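Local coordinates for protein RcdA (Caulobacter vibrioides, PDB 3CTW) that probably binds partner proteins as an adaptor in the regulated, ClpXP-dependent proteolysis of the cell-cycle regulator CtrA, at residues A41-G46 and E117-L122. Sequence-based numbering, arbitrary orientation.
Sequences AAYLDG and ELPFGL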
loop_
_atom_site.group_PDB
_atom_site.type_symbol
_atom_site.label_atom_id
_atom_site.label_comp_id
_atom_site.label_asym_id
_atom_site.label_seq_id
_atom_site.Cartn_x
_atom_site.Cartn_y
_atom_site.Cartn_z
ATOM N N ALA A 41 1.947 15.275 7.894
ATOM C CA ALA A 41 3.221 15.680 7.324
ATOM C C ALA A 41 3.485 17.154 7.581
ATOM O O ALA A 41 4.628 17.558 7.712
ATOM C CB ALA A 41 3.250 15.383 5.833
ATOM N N ALA A 42 2.429 17.957 7.661
ATOM C CA ALA A 42 2.552 19.379 7.985
ATOM C C ALA A 42 2.921 19.599 9.460
ATOM O O ALA A 42 3.652 20.536 9.800
ATOM C CB ALA A 42 1.255 20.118 7.638
ATOM N N TYR A 43 2.435 18.705 10.313
ATOM C CA TYR A 43 2.717 18.764 11.734
ATOM C C TYR A 43 4.119 18.243 12.053
ATOM O O TYR A 43 4.891 18.911 12.726
ATOM C CB TYR A 43 1.653 17.984 12.516
ATOM C CG TYR A 43 1.933 17.887 13.999
ATOM C CD1 TYR A 43 1.703 18.969 14.843
ATOM C CD2 TYR A 43 2.432 16.711 14.561
ATOM C CE1 TYR A 43 1.963 18.886 16.208
ATOM C CE2 TYR A 43 2.697 16.620 15.929
ATOM C CZ TYR A 43 2.453 17.710 16.744
ATOM O OH TYR A 43 2.725 17.623 18.088
ATOM N N LEU A 44 4.432 17.051 11.569
ATOM C CA LEU A 44 5.704 16.414 11.857
ATOM C C LEU A 44 6.894 17.185 11.319
ATOM O O LEU A 44 7.979 17.131 11.903
ATOM C CB LEU A 44 5.732 14.978 11.332
ATOM C CG LEU A 44 4.764 13.962 11.941
ATOM C CD1 LEU A 44 4.934 12.648 11.266
ATOM C CD2 LEU A 44 4.952 13.805 13.431
ATOM N N ASP A 45 6.696 17.907 10.219
ATOM C CA ASP A 45 7.789 18.700 9.643
ATOM C C ASP A 45 7.704 20.163 10.072
ATOM O O ASP A 45 8.547 20.974 9.699
ATOM C CB ASP A 45 7.801 18.619 8.116
ATOM C CG ASP A 45 7.841 17.194 7.604
ATOM O OD1 ASP A 45 8.377 16.316 8.307
ATOM O OD2 ASP A 45 7.324 16.953 6.494
ATOM N N GLY A 46 6.676 20.495 10.847
ATOM C CA GLY A 46 6.442 21.872 11.271
ATOM C C GLY A 46 6.426 22.044 12.776
ATOM O O GLY A 46 7.478 22.067 13.419
ATOM N N GLU A 117 3.163 10.653 27.971
ATOM C CA GLU A 117 2.713 12.051 28.007
ATOM C C GLU A 117 3.209 12.838 26.790
ATOM O O GLU A 117 4.200 13.569 26.861
ATOM C CB GLU A 117 3.105 12.744 29.319
ATOM C CG GLU A 117 4.524 12.491 29.797
ATOM C CD GLU A 117 4.719 12.910 31.245
ATOM O OE1 GLU A 117 5.563 12.305 31.944
ATOM O OE2 GLU A 117 4.014 13.842 31.688
ATOM N N LEU A 118 2.493 12.681 25.680
ATOM C CA LEU A 118 2.880 13.258 24.394
ATOM C C LEU A 118 2.194 14.598 24.138
ATOM O O LEU A 118 1.216 14.927 24.816
ATOM C CB LEU A 118 2.552 12.277 23.264
ATOM C CG LEU A 118 3.146 10.877 23.367
ATOM C CD1 LEU A 118 2.499 9.987 22.344
ATOM C CD2 LEU A 118 4.654 10.917 23.192
ATOM N N PRO A 119 2.707 15.379 23.160
ATOM C CA PRO A 119 2.160 16.700 22.847
ATOM C C PRO A 119 0.735 16.654 22.333
ATOM O O PRO A 119 0.287 15.625 21.841
ATOM C CB PRO A 119 3.080 17.219 21.735
ATOM C CG PRO A 119 3.766 16.031 21.203
ATOM C CD PRO A 119 3.894 15.077 22.340
ATOM N N PHE A 120 0.047 17.786 22.447
ATOM C CA PHE A 120 -1.353 17.956 22.045
ATOM C C PHE A 120 -1.599 17.576 20.578
ATOM O O PHE A 120 -2.538 16.840 20.270
ATOM C CB PHE A 120 -1.756 19.414 22.321
ATOM C CG PHE A 120 -3.142 19.783 21.868
ATOM C CD1 PHE A 120 -4.254 19.389 22.591
ATOM C CD2 PHE A 120 -3.328 20.580 20.749
ATOM C CE1 PHE A 120 -5.540 19.756 22.187
ATOM C CE2 PHE A 120 -4.610 20.951 20.340
ATOM C CZ PHE A 120 -5.715 20.538 21.062
ATOM N N GLY A 121 -0.708 18.034 19.697
ATOM C CA GLY A 121 -0.842 17.844 18.255
ATOM C C GLY A 121 -0.696 16.412 17.809
ATOM O O GLY A 121 -1.502 15.920 17.017
ATOM N N LEU A 122 0.325 15.739 18.344
ATOM C CA LEU A 122 0.600 14.340 18.021
ATOM C C LEU A 122 -0.497 13.452 18.589
ATOM O O LEU A 122 -0.952 12.527 17.925
ATOM C CB LEU A 122 1.964 13.913 18.576
ATOM C CG LEU A 122 2.757 12.715 18.015
ATOM C CD1 LEU A 122 2.030 11.365 18.148
ATOM C CD2 LEU A 122 3.105 12.965 16.569
#
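The phenol of Y43 lies against the first turn of helix 120-145, with C of G121 over one face of its ring, toward the CZ end. CZ of Y43 is 3.6 Å from that C of G121. CA of G121 stands above the same face but outside the ring outline, on the CE1 side, 3.6 Å from CE1 of Y43. Further out, OH of Y43 sits 3.6 Å from CG of P119, the N-cap residue. The same OH of Y43 comes to 3.1 Å from the backbone N of L122. The L122 side chain crosses that of Y43 at about a right angle and sets CD2 3.7 Å from CE2 of Y43. This methyl of L122 also meets CD2 of L44, at 3.7 Å, tying two successive residues of helix 26-44 to one leucine. In Y43, chi1 175° puts CG anti to the backbone N, on a CB that points toward 117-122. Around this, L125 packs on the tyrosine from the next turn of helix 120-145, and L44 and L122 both touch Y63 of helix 57-88. The contact thus joins two helix ends near the bundle surface: ring and leucine methyls form its apolar part, and the ring packs by van der Waals contact on polar main chain. Since OD2 of D51, in helix 47-52, hydrogen-bonds the hydroxyl, the tyrosine's polar tip is satisfied from outside both segments, and packing accounts for what is clear between them.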